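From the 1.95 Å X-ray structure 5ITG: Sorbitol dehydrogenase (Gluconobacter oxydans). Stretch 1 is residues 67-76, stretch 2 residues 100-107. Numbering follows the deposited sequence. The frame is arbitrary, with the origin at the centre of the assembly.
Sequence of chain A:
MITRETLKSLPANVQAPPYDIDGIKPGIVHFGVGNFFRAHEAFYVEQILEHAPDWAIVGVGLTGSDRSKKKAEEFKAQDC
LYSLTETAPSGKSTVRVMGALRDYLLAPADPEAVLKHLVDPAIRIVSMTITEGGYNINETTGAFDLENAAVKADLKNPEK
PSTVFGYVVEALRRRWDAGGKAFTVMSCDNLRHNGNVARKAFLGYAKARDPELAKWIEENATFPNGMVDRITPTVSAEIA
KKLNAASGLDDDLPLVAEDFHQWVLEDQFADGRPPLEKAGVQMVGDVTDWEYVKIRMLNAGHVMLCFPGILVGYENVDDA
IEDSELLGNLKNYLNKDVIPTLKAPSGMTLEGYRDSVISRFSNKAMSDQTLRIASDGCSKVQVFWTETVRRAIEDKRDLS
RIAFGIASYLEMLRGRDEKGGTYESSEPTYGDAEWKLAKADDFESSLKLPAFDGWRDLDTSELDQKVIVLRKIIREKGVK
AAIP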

# COMPACT_ATOMS: atom_id res chain seq x y z
N ARG A 67 6.07 13.50 -20.68
CA ARG A 67 6.89 12.81 -19.68
C ARG A 67 6.67 11.30 -19.73
O ARG A 67 7.56 10.53 -19.37
CB ARG A 67 6.55 13.32 -18.28
CG ARG A 67 7.40 12.70 -17.18
CD ARG A 67 7.03 13.26 -15.81
NE ARG A 67 7.91 12.74 -14.76
CZ ARG A 67 7.85 13.11 -13.48
NH1 ARG A 67 6.95 14.01 -13.09
NH2 ARG A 67 8.69 12.59 -12.60
N SER A 68 5.49 10.88 -20.18
CA SER A 68 5.19 9.46 -20.27
C SER A 68 6.01 8.83 -21.39
O SER A 68 6.57 7.74 -21.23
CB SER A 68 3.70 9.26 -20.55
OG SER A 68 2.91 9.81 -19.51
N LYS A 69 6.08 9.53 -22.52
CA LYS A 69 6.83 9.05 -23.68
C LYS A 69 8.31 8.89 -23.34
O LYS A 69 8.95 7.94 -23.77
CB LYS A 69 6.66 10.02 -24.85
CG LYS A 69 5.21 10.26 -25.22
CD LYS A 69 5.09 11.26 -26.35
CE LYS A 69 3.64 11.60 -26.64
NZ LYS A 69 3.52 12.62 -27.72
N LYS A 70 8.84 9.84 -22.57
CA LYS A 70 10.24 9.81 -22.16
C LYS A 70 10.49 8.55 -21.33
O LYS A 70 11.44 7.80 -21.58
CB LYS A 70 10.57 11.05 -21.33
CG LYS A 70 12.04 11.21 -20.96
CD LYS A 70 12.90 11.46 -22.19
CE LYS A 70 14.35 11.71 -21.81
NZ LYS A 70 14.98 10.53 -21.16
N LYS A 71 9.63 8.32 -20.34
CA LYS A 71 9.73 7.16 -19.47
C LYS A 71 9.71 5.88 -20.30
O LYS A 71 10.57 5.00 -20.13
CB LYS A 71 8.56 7.16 -18.49
CG LYS A 71 8.51 5.98 -17.53
CD LYS A 71 7.24 6.02 -16.68
CE LYS A 71 7.11 4.79 -15.79
NZ LYS A 71 5.85 4.82 -15.00
N ALA A 72 8.73 5.77 -21.19
CA ALA A 72 8.60 4.60 -22.05
C ALA A 72 9.85 4.39 -22.89
O ALA A 72 10.26 3.26 -23.14
CB ALA A 72 7.38 4.74 -22.95
N GLU A 73 10.45 5.49 -23.34
CA GLU A 73 11.66 5.41 -24.16
C GLU A 73 12.84 4.91 -23.34
O GLU A 73 13.63 4.10 -23.81
CB GLU A 73 11.98 6.78 -24.77
CG GLU A 73 10.92 7.27 -25.73
CD GLU A 73 11.21 8.67 -26.26
OE1 GLU A 73 11.25 9.62 -25.45
OE2 GLU A 73 11.39 8.80 -27.49
N GLU A 74 12.94 5.39 -22.10
CA GLU A 74 14.03 4.99 -21.23
C GLU A 74 13.94 3.50 -20.89
O GLU A 74 14.96 2.82 -20.76
CB GLU A 74 14.02 5.82 -19.95
CG GLU A 74 14.23 7.30 -20.20
CD GLU A 74 14.48 8.07 -18.92
OE1 GLU A 74 13.62 8.02 -18.02
OE2 GLU A 74 15.53 8.74 -18.82
N PHE A 75 12.72 3.00 -20.74
CA PHE A 75 12.49 1.58 -20.45
C PHE A 75 12.93 0.74 -21.64
O PHE A 75 13.75 -0.17 -21.51
CB PHE A 75 11.01 1.32 -20.16
CG PHE A 75 10.65 1.37 -18.69
CD1 PHE A 75 10.99 0.31 -17.85
CD2 PHE A 75 9.99 2.47 -18.15
CE1 PHE A 75 10.67 0.35 -16.49
CE2 PHE A 75 9.66 2.52 -16.79
CZ PHE A 75 10.01 1.45 -15.96
N LYS A 76 12.39 1.05 -22.81
CA LYS A 76 12.74 0.32 -24.03
C LYS A 76 14.25 0.38 -24.27
O LYS A 76 14.85 -0.59 -24.74
CB LYS A 76 12.00 0.91 -25.23
CG LYS A 76 10.48 0.79 -25.14
CD LYS A 76 10.01 -0.66 -25.22
CE LYS A 76 10.30 -1.27 -26.59
NZ LYS A 76 9.77 -2.66 -26.73
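Stretch 2 100-107: ALRDYLLA

Residues 67-76 are helical throughout, within a helix that begins earlier in the chain and continues later. Stretch 2 supplies a strand, residues 101-106, that packs along one side of this helix. The two run nearly antiparallel: the angle between their N-to-C directions is 159°, with a signed crossing angle of -159°. The axes approach to 8.4 Å. In backbone register, Tyr104 lies opposite Ala72, with their CA atoms 6.3 Å apart. Because the directions oppose, the start of the strand meets the end of the helical stretch, and the strand then runs back toward Ser68. Together the two bury 452 Å².

Ala100 precedes the strand in a loop and is out of reach of the helix. Leu101 is the first residue to make contact. It points toward the helix, with chi1 t and chi2 p, and its CD2 lies 3.8 Å from Phe75 CE1. Arg102 is out of reach; its phi/psi of -94/-11 departs from the extended values of its neighbours.

Asp103 returns to an extended conformation, at -159/149. Its CA-to-CB bond points away from the helix, but the carboxylate comes nearer. Lys76 NZ donates a hydrogen bond to Asp103 OD1 at 3.2 Å, and the opposite charges make this a salt bridge. The same OD1 accepts a weak hydrogen bond from Tyr104 N at 2.8 Å.

Tyr104 is the centre of the contact and has the largest covered area, 120 Å². It points toward the helix with chi1 t. Its ring forms an offset stack with the Phe75 ring, centroids 4.7 Å apart and planes at 14°. Tyr104 CD2 lies over one face of Phe75, 3.6 Å from Phe75 CD2. Tyr104 CE1 is 3.6 Å from Ala72 CB and 3.8 Å from Ala72 CA, so the ring lies close to the helix backbone here. Farther out, Tyr104 OH is 3.2 Å from Lys71 CE.

Leu105 points away and makes no contact, as the alternation of an extended strand would lead one to expect. Leu106 turns back toward the helix, with chi1 at -94°, between wells, and chi2 t. Its CD1 is 3.6 Å from Ala72 CB and 3.4 Å from Lys69 CA. Its CD2 is 3.7 Å from Ser68 CB. The two methyls thus bring Leu106 against three residues of the helix. Ala107 follows the strand and is out of reach.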

# COMPACT_ATOMS: atom_id res chain seq x y z
N ALA A 100 11.59 -9.43 -15.25
CA ALA A 100 10.18 -9.82 -15.42
C ALA A 100 9.35 -8.96 -16.38
O ALA A 100 8.45 -9.47 -17.05
CB ALA A 100 9.49 -9.89 -14.06
N LEU A 101 9.63 -7.66 -16.42
CA LEU A 101 8.91 -6.73 -17.29
C LEU A 101 9.54 -6.80 -18.68
O LEU A 101 10.61 -6.24 -18.89
CB LEU A 101 9.02 -5.31 -16.73
CG LEU A 101 8.25 -4.18 -17.42
CD1 LEU A 101 6.75 -4.45 -17.36
CD2 LEU A 101 8.58 -2.87 -16.72
N ARG A 102 8.87 -7.47 -19.61
CA ARG A 102 9.41 -7.64 -20.95
C ARG A 102 9.01 -6.63 -22.01
O ARG A 102 9.58 -6.60 -23.10
CB ARG A 102 9.11 -9.06 -21.45
CG ARG A 102 9.91 -10.15 -20.75
CD ARG A 102 11.41 -10.02 -21.01
NE ARG A 102 12.08 -9.13 -20.07
CZ ARG A 102 12.87 -8.12 -20.42
NH1 ARG A 102 13.10 -7.86 -21.70
NH2 ARG A 102 13.44 -7.36 -19.49
N ASP A 103 8.02 -5.79 -21.71
CA ASP A 103 7.62 -4.77 -22.66
C ASP A 103 6.89 -3.66 -21.91
O ASP A 103 6.26 -3.91 -20.88
CB ASP A 103 6.69 -5.35 -23.73
CG ASP A 103 6.79 -4.60 -25.06
OD1 ASP A 103 7.19 -3.41 -25.05
OD2 ASP A 103 6.45 -5.19 -26.10
N TYR A 104 7.01 -2.44 -22.42
CA TYR A 104 6.36 -1.29 -21.82
C TYR A 104 5.66 -0.53 -22.94
O TYR A 104 6.31 0.04 -23.82
CB TYR A 104 7.40 -0.40 -21.14
CG TYR A 104 6.82 0.76 -20.36
CD1 TYR A 104 6.21 1.84 -21.02
CD2 TYR A 104 6.88 0.80 -18.97
CE1 TYR A 104 5.68 2.91 -20.30
CE2 TYR A 104 6.35 1.86 -18.24
CZ TYR A 104 5.75 2.92 -18.91
OH TYR A 104 5.23 3.96 -18.19
N LEU A 105 4.33 -0.54 -22.91
CA LEU A 105 3.55 0.14 -23.93
C LEU A 105 2.82 1.37 -23.44
O LEU A 105 2.29 1.39 -22.33
CB LEU A 105 2.52 -0.81 -24.54
CG LEU A 105 2.97 -1.99 -25.39
CD1 LEU A 105 3.80 -2.96 -24.58
CD2 LEU A 105 1.74 -2.68 -25.97
N LEU A 106 2.80 2.40 -24.27
CA LEU A 106 2.08 3.62 -23.97
C LEU A 106 0.75 3.46 -24.71
O LEU A 106 0.70 3.58 -25.93
CB LEU A 106 2.83 4.84 -24.49
CG LEU A 106 3.75 5.54 -23.51
CD1 LEU A 106 4.55 6.62 -24.22
CD2 LEU A 106 2.92 6.14 -22.39
N ALA A 107 -0.31 3.18 -23.96
CA ALA A 107 -1.63 2.98 -24.53
C ALA A 107 -2.02 4.00 -25.60
O ALA A 107 -2.42 3.62 -26.70
CB ALA A 107 -2.69 2.97 -23.42